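PDB 2WHN: pilus assembly protein PILC from Thermus thermophilus, which probably serves as an inner-membrane component of the type IV pilus that controls pilus assembly and disassembly and supports the localization and activity of the ATPase PilB. Local coordinates for residues A[79-83]-A[95-99]; A[6-10]-A[45-49]. One frame throughout, in Å; residues are numbered along the deposited sequence.

Interaction 1: A[79-83]-A[95-99]; sequences YVNLV and ILDRL
The last two helices of this all-helical N-terminal domain, 77-89 and 92-109, form a helical hairpin, and L99 meets Y79 where they pack. The CD1 methyl of L99 sits over the centre of the tyrosine ring, 3.8 Å from the Y79 ring centroid and 4° off the ring normal, a CH-pi contact with all six ring carbons about equally near. The ring gets there because Y79 CG lies anti to the backbone N (chi1 -163°). Its far end reaches a second leucine, L96, Y79 OH standing 3.6 Å from L96 CD1, while the same hydroxyl is hydrogen-bonded to S19 of helix 12-28. The short helical segments run nearly antiparallel, at 154° with axes 10.5 Å apart, and the spacing is filled by aliphatic branches from both sides. L99 divides its fork: CD1 serves the tyrosine, whereas CD2 touches L82 CD1 at 3.6 Å. One turn earlier on the same helix, I95 reaches the backbone, its CD1 3.5 Å from L82 O, and its CG2 branch packs against L82 CB. V83 CG2 approaches L96 CD2 at 4.3 Å; beyond this pair V83 touches helix 65-70, and L96 touches helix 12-28.

Interaction 2: A[6-10]-A[45-49]; sequences LERGP and NRKFR
E7 sends its carboxylate to R46 on a stretched side chain, CG anti to the backbone N (chi1 -167°) and CD continuing the line, while the arginine bends at chi3 (84°), which turns its NE side to the carboxylate. The two side chains cross at about a right angle, yet their flat ends lie nearly in one plane, 9° apart. R46 therefore grips side-on, through NE and NH2. The bond from R46 NE to E7 OE2 is the shortest, at 2.7 Å; R46 NH2 donates to E7 OE1 at 3.1 Å and, on a more bent path, to E7 OE2 at 2.9 Å. OE2 thus accepts from two nitrogens, and both oxygens are met on their syn sides, NE coming in slightly tilted from the carboxylate plane; together the bonds fix the rotation of the carboxylate. K47 joins the network more loosely, K47 NZ lying 3.7 Å from E7 OE1 as a long salt bridge. With two cationic side chains beside it, the carboxylate is probably kept ionised.

In the fold, these charges tie the loop that leads into helix 12-28 onto the first turn of helix 46-60, whose N-cap is N45. The helix begins with the backbone bond from R49 N to N45 O, 2.8 Å long. Further along the loop, toward P10, carbon contacts take over beside the N45 side chain. G9 brings its CA to 4.2 Å from K47 CB, and the next residue lays its ring against the phenylalanine: P10 CG is 3.7 Å from F48 CB, and P10 CB stands over one face of the F48 ring. F48 is buried, meeting F18 of helix 12-28 edge-to-face, whereas the arginine and the glutamate lie toward the surface.

In the fold
Interactions 1 and 2 follow one another along the chain and lie on opposite sides of its centre, their own centres 22 Å apart and their nearest atoms about 7 Å apart without touching. Interaction 1 is a buried, apolar contact between consecutive helices; interaction 2 is a surface contact, mainly ionic at its outer end, joining segments 35 residues apart. Helix 12-28 is a neighbour of both: its F18, already packed on interaction 2, also touches Y79 of interaction 1. F75, in the loop before helix 77-89, meets the Y79 ring and touches the F48 side chain. The aromatic residues F18 and F75 therefore connect the two contacts indirectly.

Interaction 1: A[79-83]-A[95-99]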
ATOM      1  N   TYR A  79      -8.410  -1.395   5.932  1.00 33.23           N
ATOM      2  CA  TYR A  79      -7.666  -1.170   4.699  1.00 33.21           C
ATOM      3  C   TYR A  79      -7.692  -2.435   3.852  1.00 33.32           C
ATOM      4  O   TYR A  79      -8.082  -2.402   2.682  1.00 34.10           O
ATOM      5  CB  TYR A  79      -6.220  -0.773   5.021  1.00 32.98           C
ATOM      6  CG  TYR A  79      -5.463  -0.122   3.880  1.00 31.50           C
ATOM      7  CD1 TYR A  79      -5.118   1.221   3.930  1.00 31.19           C
ATOM      8  CD2 TYR A  79      -5.027  -0.868   2.792  1.00 31.34           C
ATOM      9  CE1 TYR A  79      -4.383   1.810   2.917  1.00 31.59           C
ATOM     10  CE2 TYR A  79      -4.300  -0.284   1.765  1.00 31.36           C
ATOM     11  CZ  TYR A  79      -3.989   1.055   1.830  1.00 32.70           C
ATOM     12  OH  TYR A  79      -3.266   1.644   0.820  1.00 30.39           O
ATOM     13  N   VAL A  80      -7.290  -3.552   4.455  1.00 33.32           N
ATOM     14  CA  VAL A  80      -7.240  -4.837   3.760  1.00 33.04           C
ATOM     15  C   VAL A  80      -8.631  -5.259   3.290  1.00 33.56           C
ATOM     16  O   VAL A  80      -8.812  -5.691   2.151  1.00 33.43           O
ATOM     17  CB  VAL A  80      -6.635  -5.945   4.662  1.00 33.24           C
ATOM     18  CG1 VAL A  80      -6.837  -7.322   4.044  1.00 30.97           C
ATOM     19  CG2 VAL A  80      -5.151  -5.683   4.920  1.00 33.65           C
ATOM     20  N   ASN A  81      -9.618  -5.123   4.169  1.00 33.69           N
ATOM     21  CA  ASN A  81     -10.989  -5.491   3.827  1.00 33.01           C
ATOM     22  C   ASN A  81     -11.533  -4.654   2.671  1.00 32.54           C
ATOM     23  O   ASN A  81     -12.230  -5.165   1.799  1.00 31.74           O
ATOM     24  CB  ASN A  81     -11.899  -5.377   5.052  1.00 33.32           C
ATOM     25  CG  ASN A  81     -11.809  -6.591   5.957  1.00 34.08           C
ATOM     26  OD1 ASN A  81     -11.430  -7.676   5.519  1.00 34.81           O
ATOM     27  ND2 ASN A  81     -12.182  -6.420   7.220  1.00 33.71           N
ATOM     28  N   LEU A  82     -11.189  -3.372   2.658  1.00 32.16           N
ATOM     29  CA  LEU A  82     -11.606  -2.482   1.582  1.00 32.36           C
ATOM     30  C   LEU A  82     -10.912  -2.835   0.267  1.00 32.22           C
ATOM     31  O   LEU A  82     -11.558  -2.950  -0.774  1.00 31.56           O
ATOM     32  CB  LEU A  82     -11.327  -1.025   1.958  1.00 32.62           C
ATOM     33  CG  LEU A  82     -12.406  -0.379   2.825  1.00 34.10           C
ATOM     34  CD1 LEU A  82     -11.967   1.007   3.286  1.00 35.50           C
ATOM     35  CD2 LEU A  82     -13.730  -0.312   2.058  1.00 33.16           C
ATOM     36  N   VAL A  83      -9.597  -3.026   0.329  1.00 31.87           N
ATOM     37  CA  VAL A  83      -8.839  -3.531  -0.812  1.00 31.83           C
ATOM     38  C   VAL A  83      -9.402  -4.851  -1.316  1.00 32.72           C
ATOM     39  O   VAL A  83      -9.495  -5.074  -2.524  1.00 32.94           O
ATOM     40  CB  VAL A  83      -7.336  -3.694  -0.478  1.00 31.97           C
ATOM     41  CG1 VAL A  83      -6.633  -4.538  -1.542  1.00 30.93           C
ATOM     42  CG2 VAL A  83      -6.678  -2.328  -0.354  1.00 29.55           C
ATOM     43  N   ILE A  95     -11.397   2.740  -4.544  1.00 27.57           N
ATOM     44  CA  ILE A  95     -11.044   2.365  -3.183  1.00 28.34           C
ATOM     45  C   ILE A  95      -9.757   3.033  -2.700  1.00 28.70           C
ATOM     46  O   ILE A  95      -9.696   3.530  -1.575  1.00 28.54           O
ATOM     47  CB  ILE A  95     -10.924   0.834  -3.036  1.00 28.67           C
ATOM     48  CG1 ILE A  95     -12.310   0.188  -3.110  1.00 29.96           C
ATOM     49  CG2 ILE A  95     -10.238   0.476  -1.726  1.00 29.54           C
ATOM     50  CD1 ILE A  95     -12.313  -1.226  -3.674  1.00 32.16           C
ATOM     51  N   LEU A  96      -8.727   3.042  -3.539  1.00 28.37           N
ATOM     52  CA  LEU A  96      -7.430   3.564  -3.116  1.00 28.83           C
ATOM     53  C   LEU A  96      -7.454   5.088  -3.024  1.00 29.28           C
ATOM     54  O   LEU A  96      -6.844   5.673  -2.131  1.00 29.73           O
ATOM     55  CB  LEU A  96      -6.317   3.118  -4.071  1.00 28.63           C
ATOM     56  CG  LEU A  96      -5.417   1.959  -3.644  1.00 28.75           C
ATOM     57  CD1 LEU A  96      -4.574   2.335  -2.419  1.00 30.55           C
ATOM     58  CD2 LEU A  96      -6.227   0.700  -3.384  1.00 27.50           C
ATOM     59  N   ASP A  97      -8.194   5.723  -3.925  1.00 29.95           N
ATOM     60  CA  ASP A  97      -8.365   7.172  -3.884  1.00 30.72           C
ATOM     61  C   ASP A  97      -9.015   7.618  -2.572  1.00 31.20           C
ATOM     62  O   ASP A  97      -8.585   8.592  -1.953  1.00 31.36           O
ATOM     63  CB  ASP A  97      -9.195   7.638  -5.078  1.00 31.40           C
ATOM     64  CG  ASP A  97      -9.416   9.132  -5.085  1.00 33.07           C
ATOM     65  OD1 ASP A  97      -8.496   9.882  -4.704  1.00 33.84           O
ATOM     66  OD2 ASP A  97     -10.516   9.559  -5.480  1.00 39.15           O
ATOM     67  N   ARG A  98     -10.011   6.864  -2.119  1.00 30.88           N
ATOM     68  CA  ARG A  98     -10.744   7.220  -0.904  1.00 30.27           C
ATOM     69  C   ARG A  98      -9.933   6.911   0.351  1.00 29.93           C
ATOM     70  O   ARG A  98      -9.938   7.681   1.301  1.00 28.02           O
ATOM     71  CB  ARG A  98     -12.096   6.501  -0.856  1.00 29.67           C
ATOM     72  CG  ARG A  98     -13.153   7.091  -1.791  1.00 29.81           C
ATOM     73  CD  ARG A  98     -13.670   8.436  -1.282  1.00 27.84           C
ATOM     74  NE  ARG A  98     -14.562   8.304  -0.127  1.00 27.05           N
ATOM     75  CZ  ARG A  98     -15.853   7.985  -0.203  1.00 30.06           C
ATOM     76  NH1 ARG A  98     -16.413   7.724  -1.379  1.00 29.08           N
ATOM     77  NH2 ARG A  98     -16.592   7.924   0.902  1.00 26.37           N
ATOM     78  N   LEU A  99      -9.238   5.777   0.350  1.00 30.59           N
ATOM     79  CA  LEU A  99      -8.304   5.456   1.426  1.00 31.56           C
ATOM     80  C   LEU A  99      -7.203   6.510   1.535  1.00 31.93           C
ATOM     81  O   LEU A  99      -6.851   6.935   2.631  1.00 32.69           O
ATOM     82  CB  LEU A  99      -7.688   4.068   1.214  1.00 31.70           C
ATOM     83  CG  LEU A  99      -8.587   2.880   1.568  1.00 31.28           C
ATOM     84  CD1 LEU A  99      -7.940   1.563   1.156  1.00 31.07           C
ATOM     85  CD2 LEU A  99      -8.906   2.885   3.057  1.00 30.39           C
TER

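Interaction 2: A[6-10]-A[45-49]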
ATOM      1  N   LEU A   6      14.618  -1.390  16.588  1.00 27.24           N
ATOM      2  CA  LEU A   6      15.070  -0.006  16.701  1.00 26.47           C
ATOM      3  C   LEU A   6      14.952   0.775  15.389  1.00 27.20           C
ATOM      4  O   LEU A   6      15.158   1.987  15.361  1.00 26.33           O
ATOM      5  CB  LEU A   6      16.512   0.051  17.228  1.00 25.55           C
ATOM      6  CG  LEU A   6      16.735  -0.390  18.680  1.00 23.86           C
ATOM      7  CD1 LEU A   6      18.218  -0.496  19.003  1.00 23.97           C
ATOM      8  CD2 LEU A   6      16.052   0.559  19.649  1.00 23.37           C
ATOM      9  N   GLU A   7      14.626   0.079  14.306  1.00 28.31           N
ATOM     10  CA  GLU A   7      14.616   0.691  12.979  1.00 30.69           C
ATOM     11  C   GLU A   7      13.291   1.411  12.717  1.00 31.52           C
ATOM     12  O   GLU A   7      12.225   0.883  13.024  1.00 30.84           O
ATOM     13  CB  GLU A   7      14.867  -0.371  11.900  1.00 30.52           C
ATOM     14  CG  GLU A   7      15.193   0.210  10.532  1.00 34.79           C
ATOM     15  CD  GLU A   7      15.257  -0.841   9.435  1.00 37.18           C
ATOM     16  OE1 GLU A   7      15.139  -2.049   9.746  1.00 36.01           O
ATOM     17  OE2 GLU A   7      15.440  -0.452   8.261  1.00 38.34           O
ATOM     18  N   ARG A   8      13.367   2.634  12.200  1.00 33.29           N
ATOM     19  CA  ARG A   8      12.166   3.404  11.882  1.00 35.36           C
ATOM     20  C   ARG A   8      11.369   2.714  10.778  1.00 35.54           C
ATOM     21  O   ARG A   8      11.831   2.620   9.641  1.00 35.83           O
ATOM     22  CB  ARG A   8      12.533   4.821  11.430  1.00 35.92           C
ATOM     23  CG  ARG A   8      13.414   5.590  12.402  1.00 40.18           C
ATOM     24  CD  ARG A   8      13.710   6.983  11.867  1.00 45.21           C
ATOM     25  NE  ARG A   8      14.048   7.929  12.929  1.00 47.96           N
ATOM     26  CZ  ARG A   8      13.754   9.225  12.892  1.00 50.12           C
ATOM     27  NH1 ARG A   8      13.099   9.727  11.853  1.00 51.24           N
ATOM     28  NH2 ARG A   8      14.103  10.019  13.896  1.00 51.84           N
ATOM     29  N   GLY A   9      10.185   2.216  11.124  1.00 35.78           N
ATOM     30  CA  GLY A   9       9.295   1.594  10.144  1.00 35.53           C
ATOM     31  C   GLY A   9       8.341   2.592   9.518  1.00 35.10           C
ATOM     32  O   GLY A   9       8.378   3.779   9.838  1.00 36.14           O
ATOM     33  N   PRO A  10       7.466   2.112   8.622  1.00 34.73           N
ATOM     34  CA  PRO A  10       6.535   2.990   7.918  1.00 34.26           C
ATOM     35  C   PRO A  10       5.667   3.794   8.885  1.00 33.58           C
ATOM     36  O   PRO A  10       5.157   3.249   9.860  1.00 33.09           O
ATOM     37  CB  PRO A  10       5.661   2.013   7.122  1.00 34.02           C
ATOM     38  CG  PRO A  10       6.472   0.760   7.016  1.00 34.83           C
ATOM     39  CD  PRO A  10       7.289   0.693   8.260  1.00 34.52           C
ATOM     40  N   ASN A  45      10.948   5.208   2.752  1.00 28.90           N
ATOM     41  CA  ASN A  45      11.252   4.404   3.931  1.00 29.64           C
ATOM     42  C   ASN A  45      11.747   3.006   3.562  1.00 30.26           C
ATOM     43  O   ASN A  45      11.046   2.249   2.898  1.00 29.71           O
ATOM     44  CB  ASN A  45      10.020   4.305   4.833  1.00 29.13           C
ATOM     45  CG  ASN A  45      10.284   3.508   6.096  1.00 29.81           C
ATOM     46  OD1 ASN A  45      10.737   4.054   7.103  1.00 32.17           O
ATOM     47  ND2 ASN A  45       9.984   2.216   6.056  1.00 27.23           N
ATOM     48  N   ARG A  46      12.951   2.663   4.012  1.00 31.85           N
ATOM     49  CA  ARG A  46      13.601   1.417   3.604  1.00 33.03           C
ATOM     50  C   ARG A  46      12.794   0.187   3.992  1.00 33.64           C
ATOM     51  O   ARG A  46      12.760  -0.803   3.257  1.00 33.40           O
ATOM     52  CB  ARG A  46      15.003   1.311   4.207  1.00 33.34           C
ATOM     53  CG  ARG A  46      15.765   0.073   3.755  1.00 34.43           C
ATOM     54  CD  ARG A  46      16.912  -0.257   4.696  1.00 38.05           C
ATOM     55  NE  ARG A  46      16.473  -1.038   5.850  1.00 39.84           N
ATOM     56  CZ  ARG A  46      16.307  -2.358   5.842  1.00 40.20           C
ATOM     57  NH1 ARG A  46      16.538  -3.054   4.737  1.00 41.50           N
ATOM     58  NH2 ARG A  46      15.909  -2.984   6.940  1.00 39.12           N
ATOM     59  N   LYS A  47      12.215   0.225   5.187  1.00 33.67           N
ATOM     60  CA  LYS A  47      11.421  -0.885   5.685  1.00 34.28           C
ATOM     61  C   LYS A  47      10.114  -1.032   4.909  1.00 33.90           C
ATOM     62  O   LYS A  47       9.664  -2.150   4.636  1.00 33.62           O
ATOM     63  CB  LYS A  47      11.139  -0.715   7.178  1.00 34.87           C
ATOM     64  CG  LYS A  47      10.700  -1.995   7.867  1.00 37.47           C
ATOM     65  CD  LYS A  47      11.362  -2.140   9.235  1.00 39.48           C
ATOM     66  CE  LYS A  47      11.295  -3.579   9.726  1.00 41.74           C
ATOM     67  NZ  LYS A  47      12.099  -3.774  10.974  1.00 42.89           N
ATOM     68  N   PHE A  48       9.514   0.094   4.537  1.00 33.52           N
ATOM     69  CA  PHE A  48       8.327   0.061   3.691  1.00 33.58           C
ATOM     70  C   PHE A  48       8.672  -0.443   2.297  1.00 33.88           C
ATOM     71  O   PHE A  48       7.905  -1.200   1.700  1.00 34.00           O
ATOM     72  CB  PHE A  48       7.659   1.433   3.613  1.00 33.23           C
ATOM     73  CG  PHE A  48       6.199   1.374   3.246  1.00 31.92           C
ATOM     74  CD1 PHE A  48       5.475   0.202   3.413  1.00 29.67           C
ATOM     75  CD2 PHE A  48       5.543   2.499   2.781  1.00 27.92           C
ATOM     76  CE1 PHE A  48       4.128   0.147   3.083  1.00 31.11           C
ATOM     77  CE2 PHE A  48       4.190   2.457   2.477  1.00 29.65           C
ATOM     78  CZ  PHE A  48       3.484   1.284   2.621  1.00 29.10           C
ATOM     79  N   ARG A  49       9.846  -0.053   1.803  1.00 34.31           N
ATOM     80  CA  ARG A  49      10.344  -0.531   0.515  1.00 34.55           C
ATOM     81  C   ARG A  49      10.485  -2.048   0.518  1.00 34.69           C
ATOM     82  O   ARG A  49      10.105  -2.717  -0.443  1.00 34.82           O
ATOM     83  CB  ARG A  49      11.696   0.106   0.181  1.00 35.02           C
ATOM     84  CG  ARG A  49      11.605   1.387  -0.623  1.00 36.77           C
ATOM     85  CD  ARG A  49      12.729   1.487  -1.645  1.00 37.13           C
ATOM     86  NE  ARG A  49      14.048   1.316  -1.038  1.00 38.19           N
ATOM     87  CZ  ARG A  49      14.573   2.139  -0.135  1.00 38.09           C
ATOM     88  NH1 ARG A  49      13.890   3.194   0.289  1.00 36.54           N
ATOM     89  NH2 ARG A  49      15.782   1.899   0.353  1.00 37.62           N
TER